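Putative lipoprotein (Bacteroides ovatus, PDB 3OQQ) is of unknown function but is probably an extracellular lipoprotein that binds calcium and is rich in antiparallel beta strands. Local coordinates at residues T179-A184 / I213-Q218; N246-E251 / L277-Q282. All blocks are in the same frame, centred on the assembly; numbering follows the deposited sequence.

Interaction 1 of 2, residues T179-A184 / I213-Q218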
loop_
_atom_site.group_PDB
_atom_site.type_symbol
_atom_site.label_atom_id
_atom_site.label_comp_id
_atom_site.label_asym_id
_atom_site.label_seq_id
_atom_site.Cartn_x
_atom_site.Cartn_y
_atom_site.Cartn_z
ATOM N N THR A 179 6.077 2.627 -3.240
ATOM C CA THR A 179 7.156 2.183 -2.381
ATOM C C THR A 179 6.623 1.031 -1.598
ATOM O O THR A 179 5.435 1.005 -1.271
ATOM C CB THR A 179 7.795 3.264 -1.494
ATOM O OG1 THR A 179 6.840 3.857 -0.621
ATOM C CG2 THR A 179 8.578 4.295 -2.284
ATOM N N LEU A 180 7.488 0.049 -1.354
ATOM C CA LEU A 180 7.255 -1.135 -0.523
ATOM C C LEU A 180 8.419 -1.208 0.437
ATOM O O LEU A 180 9.580 -1.328 -0.011
ATOM C CB LEU A 180 7.153 -2.421 -1.370
ATOM C CG LEU A 180 6.055 -2.517 -2.435
ATOM C CD1 LEU A 180 6.274 -3.726 -3.307
ATOM C CD2 LEU A 180 4.662 -2.554 -1.808
ATOM N N ASP A 181 8.137 -1.024 1.739
ATOM C CA ASP A 181 9.176 -0.985 2.778
ATOM C C ASP A 181 9.033 -2.131 3.734
ATOM O O ASP A 181 7.999 -2.222 4.389
ATOM C CB ASP A 181 9.110 0.351 3.561
ATOM C CG ASP A 181 9.304 1.568 2.689
ATOM O OD1 ASP A 181 9.937 1.432 1.598
ATOM O OD2 ASP A 181 8.792 2.641 3.056
ATOM N N VAL A 182 10.076 -2.981 3.850
ATOM C CA VAL A 182 10.066 -4.140 4.753
ATOM C C VAL A 182 10.232 -3.681 6.199
ATOM O O VAL A 182 11.305 -3.222 6.595
ATOM C CB VAL A 182 11.124 -5.218 4.405
ATOM C CG1 VAL A 182 10.933 -6.460 5.286
ATOM C CG2 VAL A 182 11.074 -5.591 2.935
ATOM N N ARG A 183 9.205 -3.896 7.006
ATOM C CA ARG A 183 9.271 -3.530 8.400
ATOM C C ARG A 183 9.724 -4.732 9.240
ATOM O O ARG A 183 10.531 -4.562 10.141
ATOM C CB ARG A 183 7.911 -2.934 8.833
ATOM C CG ARG A 183 7.419 -3.323 10.180
ATOM C CD ARG A 183 7.015 -2.152 11.024
ATOM N NE ARG A 183 5.958 -1.268 10.512
ATOM C CZ ARG A 183 4.683 -1.307 10.899
ATOM N NH1 ARG A 183 4.259 -2.261 11.737
ATOM N NH2 ARG A 183 3.821 -0.389 10.462
ATOM N N ALA A 184 9.229 -5.938 8.952
ATOM C CA ALA A 184 9.602 -7.127 9.724
ATOM C C ALA A 184 9.326 -8.400 8.944
ATOM O O ALA A 184 8.431 -8.414 8.092
ATOM C CB ALA A 184 8.815 -7.167 11.047
ATOM N N ILE A 213 16.471 0.272 -2.313
ATOM C CA ILE A 213 16.956 1.370 -1.464
ATOM C C ILE A 213 16.920 0.973 0.005
ATOM O O ILE A 213 16.044 0.207 0.404
ATOM C CB ILE A 213 16.013 2.642 -1.691
ATOM C CG1 ILE A 213 15.993 3.178 -3.123
ATOM C CG2 ILE A 213 16.288 3.810 -0.713
ATOM C CD1 ILE A 213 14.754 4.059 -3.381
ATOM N N LEU A 214 17.831 1.544 0.816
ATOM C CA LEU A 214 17.824 1.456 2.285
ATOM C C LEU A 214 17.259 2.780 2.777
ATOM O O LEU A 214 17.847 3.841 2.525
ATOM C CB LEU A 214 19.204 1.133 2.884
ATOM C CG LEU A 214 19.744 -0.279 2.594
ATOM C CD1 LEU A 214 21.049 -0.518 3.380
ATOM C CD2 LEU A 214 18.693 -1.384 2.948
ATOM N N LYS A 215 16.050 2.727 3.358
ATOM C CA LYS A 215 15.305 3.903 3.798
ATOM C C LYS A 215 15.616 4.273 5.268
ATOM O O LYS A 215 15.096 3.657 6.192
ATOM C CB LYS A 215 13.798 3.671 3.580
ATOM C CG LYS A 215 12.888 4.809 4.055
ATOM C CD LYS A 215 11.572 4.221 4.602
ATOM C CE LYS A 215 10.685 5.251 5.258
ATOM N NZ LYS A 215 9.437 4.633 5.788
ATOM N N GLY A 216 16.456 5.283 5.453
ATOM C CA GLY A 216 16.829 5.791 6.766
ATOM C C GLY A 216 15.667 6.486 7.452
ATOM O O GLY A 216 14.849 7.152 6.801
ATOM N N GLY A 217 15.594 6.311 8.767
ATOM C CA GLY A 217 14.539 6.859 9.614
ATOM C C GLY A 217 14.356 8.366 9.592
ATOM O O GLY A 217 13.252 8.846 9.897
ATOM N N GLN A 218 15.424 9.125 9.225
ATOM C CA GLN A 218 15.389 10.587 9.189
ATOM C C GLN A 218 15.532 11.152 7.754
ATOM O O GLN A 218 16.170 12.200 7.556
ATOM C CB GLN A 218 16.465 11.178 10.128
ATOM C CG GLN A 218 16.363 10.749 11.603
ATOM C CD GLN A 218 15.013 11.042 12.219
ATOM O OE1 GLN A 218 14.647 12.199 12.456
ATOM N NE2 GLN A 218 14.237 9.992 12.477
#

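Interaction 2 of 2, residues N246-E251 / L277-Q282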
loop_
_atom_site.group_PDB
_atom_site.type_symbol
_atom_site.label_atom_id
_atom_site.label_comp_id
_atom_site.label_asym_id
_atom_site.label_seq_id
_atom_site.Cartn_x
_atom_site.Cartn_y
_atom_site.Cartn_z
ATOM N N ASN A 246 27.465 -0.869 9.699
ATOM C CA ASN A 246 27.656 -1.453 11.033
ATOM C C ASN A 246 26.614 -2.584 11.274
ATOM O O ASN A 246 25.901 -2.600 12.282
ATOM C CB ASN A 246 27.627 -0.355 12.130
ATOM C CG ASN A 246 28.431 0.881 11.747
ATOM O OD1 ASN A 246 29.643 0.823 11.475
ATOM N ND2 ASN A 246 27.750 2.007 11.605
ATOM N N ASP A 247 26.540 -3.514 10.296
ATOM C CA ASP A 247 25.640 -4.663 10.266
ATOM C C ASP A 247 26.024 -5.683 11.322
ATOM O O ASP A 247 27.201 -5.831 11.656
ATOM C CB ASP A 247 25.620 -5.328 8.869
ATOM C CG ASP A 247 24.253 -5.866 8.465
ATOM O OD1 ASP A 247 23.362 -5.975 9.353
ATOM O OD2 ASP A 247 24.072 -6.193 7.269
ATOM N N THR A 248 25.013 -6.414 11.818
ATOM C CA THR A 248 25.149 -7.404 12.882
ATOM C C THR A 248 25.754 -8.738 12.372
ATOM O O THR A 248 26.043 -9.625 13.183
ATOM C CB THR A 248 23.793 -7.597 13.553
ATOM O OG1 THR A 248 22.821 -7.866 12.539
ATOM C CG2 THR A 248 23.371 -6.375 14.350
ATOM N N ARG A 249 25.973 -8.868 11.050
ATOM C CA ARG A 249 26.585 -10.052 10.465
ATOM C C ARG A 249 27.556 -9.636 9.363
ATOM O O ARG A 249 27.428 -8.545 8.805
ATOM C CB ARG A 249 25.514 -11.040 9.949
ATOM C CG ARG A 249 24.981 -10.817 8.519
ATOM C CD ARG A 249 23.986 -11.913 8.175
ATOM N NE ARG A 249 23.709 -12.066 6.742
ATOM C CZ ARG A 249 22.780 -12.892 6.269
ATOM N NH1 ARG A 249 22.048 -13.621 7.101
ATOM N NH2 ARG A 249 22.581 -13.001 4.960
ATOM N N LYS A 250 28.543 -10.491 9.078
ATOM C CA LYS A 250 29.538 -10.256 8.022
ATOM C C LYS A 250 29.038 -10.815 6.687
ATOM O O LYS A 250 29.466 -10.339 5.630
ATOM C CB LYS A 250 30.902 -10.882 8.398
ATOM N N GLU A 251 28.117 -11.808 6.733
ATOM C CA GLU A 251 27.555 -12.440 5.537
ATOM C C GLU A 251 26.738 -11.421 4.736
ATOM O O GLU A 251 25.949 -10.676 5.333
ATOM C CB GLU A 251 26.683 -13.670 5.871
ATOM C CG GLU A 251 27.347 -14.698 6.780
ATOM C CD GLU A 251 27.083 -14.444 8.253
ATOM O OE1 GLU A 251 27.797 -13.604 8.846
ATOM O OE2 GLU A 251 26.128 -15.043 8.801
ATOM N N LEU A 277 17.318 -11.010 5.534
ATOM C CA LEU A 277 17.220 -9.867 6.454
ATOM C C LEU A 277 17.484 -10.236 7.897
ATOM O O LEU A 277 18.087 -9.441 8.633
ATOM C CB LEU A 277 15.873 -9.161 6.339
ATOM C CG LEU A 277 15.471 -8.675 4.943
ATOM C CD1 LEU A 277 14.183 -8.000 5.013
ATOM C CD2 LEU A 277 16.562 -7.751 4.316
HETATM N N MSE A 278 17.019 -11.418 8.316
HETATM C CA MSE A 278 17.295 -11.907 9.662
HETATM C C MSE A 278 18.777 -12.327 9.799
HETATM O O MSE A 278 19.489 -12.445 8.793
HETATM C CB MSE A 278 16.385 -13.092 9.999
HETATM C CG MSE A 278 16.722 -14.367 9.216
HETATM SE SE MSE A 278 15.452 -15.786 9.509
HETATM C CE MSE A 278 13.771 -14.720 9.160
ATOM N N ASP A 279 19.223 -12.581 11.044
ATOM C CA ASP A 279 20.580 -13.046 11.324
ATOM C C ASP A 279 20.573 -14.517 11.659
ATOM O O ASP A 279 21.588 -15.193 11.463
ATOM C CB ASP A 279 21.206 -12.247 12.465
ATOM C CG ASP A 279 21.617 -10.853 12.046
ATOM O OD1 ASP A 279 21.578 -10.559 10.834
ATOM O OD2 ASP A 279 21.936 -10.053 12.925
ATOM N N ASN A 280 19.427 -15.014 12.147
ATOM C CA ASN A 280 19.218 -16.412 12.519
ATOM C C ASN A 280 17.717 -16.746 12.575
ATOM O O ASN A 280 16.867 -15.854 12.685
ATOM C CB ASN A 280 19.895 -16.742 13.863
ATOM C CG ASN A 280 19.325 -15.984 15.027
ATOM O OD1 ASN A 280 18.215 -16.254 15.459
ATOM N ND2 ASN A 280 20.081 -15.049 15.586
ATOM N N ASN A 281 17.425 -18.040 12.568
ATOM C CA ASN A 281 16.094 -18.618 12.574
ATOM C C ASN A 281 15.351 -18.449 13.898
ATOM O O ASN A 281 14.129 -18.535 13.910
ATOM C CB ASN A 281 16.200 -20.107 12.268
ATOM C CG ASN A 281 16.821 -20.405 10.939
ATOM O OD1 ASN A 281 16.384 -19.911 9.892
ATOM N ND2 ASN A 281 17.875 -21.201 10.967
ATOM N N GLN A 282 16.052 -18.281 15.013
ATOM C CA GLN A 282 15.342 -18.164 16.284
ATOM C C GLN A 282 14.738 -16.769 16.453
ATOM O O GLN A 282 13.554 -16.642 16.767
ATOM C CB GLN A 282 16.277 -18.493 17.450
ATOM C CG GLN A 282 15.567 -18.503 18.800
ATOM C CD GLN A 282 16.545 -18.748 19.901
ATOM O OE1 GLN A 282 17.531 -19.464 19.729
ATOM N NE2 GLN A 282 16.303 -18.154 21.054
HETATM O O HOH W 1 19.219 -14.538 7.023
#

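Interaction 1 of 2, residues T179-A184 / I213-Q218
Asp181 and Lys215 reach toward each other and cross at about a right angle, the lysine chain passing over one face of the carboxylate. Lys215 CD lies about 3.5 Å above the carboxylate plane of Asp181. Of the two oxygens OD2 is the nearer, Lys215 CD standing 3.6 Å from Asp181 OD2. Beyond CD the chain continues past that oxygen, and Lys215 NZ closes a salt bridge to Asp181 OD2 at 3.4 Å. Its hydrogen bond is weak, and the nitrogen stands about 42° out of the carboxylate plane as seen from OD2. The pairing is therefore one of charge and methylene packing more than of a directed bond.

Torsions explain the approach. On the lysine, CG lies opposite the backbone N (chi1 178°), a bend follows at chi2 (-145°), and the rest runs extended, which carries the ammonium past the carboxylate. The Asp181 carboxylate is turned beside its own backbone N, away from its carbonyl carbon.

Asp181 is gripped more firmly through its other oxygen, OD1, which forms a salt bridge with Arg300 NE, while Lys215 NZ also has a long, weak ion pair with Glu153. The carboxylate thus has a positive partner at each oxygen, which would probably favour its ionised form.

The CA atoms of Asp181 and Lys215 are 7.9 Å apart, and strand 298-307 explains the gap: it pairs antiparallel with both 173-184 and 205-215. Asp181 and Lys215 consequently meet across an intervening strand that contributes Arg300. The arrangement is a cross-strand charge network, with acidic and basic side chains from successive strands of an antiparallel beta sheet meeting on one face.

Interaction 2 of 2, residues N246-E251 / L277-Q282
Met278 O, the carbonyl of a selenomethionine, is gripped by a water and by Arg253 NH1. The water donates to Met278 O at 2.8 Å and accepts from Arg249 NH1 at 3.0 Å. Arg249 NH1 itself, 3.3 Å from Met278 O, approaches at too poor an angle to bond, so the water does the joining.

The guanidinium is oriented from its own loop: Arg249 NE bonds to Glu251 O at 3.0 Å with an angle of 155°, the oxygen lying at the guanidinium edge, and NH2 reaches Pro252 O. Extended from CG to NE, the arginine chain runs past Asp279, with Arg249 CD 3.8 Å from Asp279 OD1. The charged ends do not pair: Arg249 NH1 and Asp279 OD1 are 4.9 Å apart, and OD1 forms a salt bridge with Arg253 NH2. With an alanine at Arg249 the water would probably lose its link to 246-251, Glu251 O one of its donors, and Asp279 the methylenes packed beside it.

Thr248 OG1 also faces Asp279 OD2, but their 2.4 Å separation is too short to trust. The arrangement is a water-bridged loop-loop contact, joining the loop between antiparallel strands 234-242 and 253-263 to the long connection following strand 266-272.

Interaction 1 lies about 13 Å from the centre of the chain and interaction 2 about 27 Å, centre to centre, yet both are partly buried: interaction 1 pairs a buried aspartate with a partly exposed lysine, while interaction 2 includes the exposed Thr248. Their own centres are about 17 Å apart. Both are polar, but interaction 1 joins strands through a single charged pair, whereas interaction 2 joins two irregular loops through a water held by one backbone carbonyl and an arginine, and by side-chain packing around Asp279, and buries more surface, 178 against 79 Å². The two are linked by apolar packing: Val182 CG1 of 179-184 meets Leu277 CD1 of 277-282 at 3.6 Å, setting the second loop against the strand.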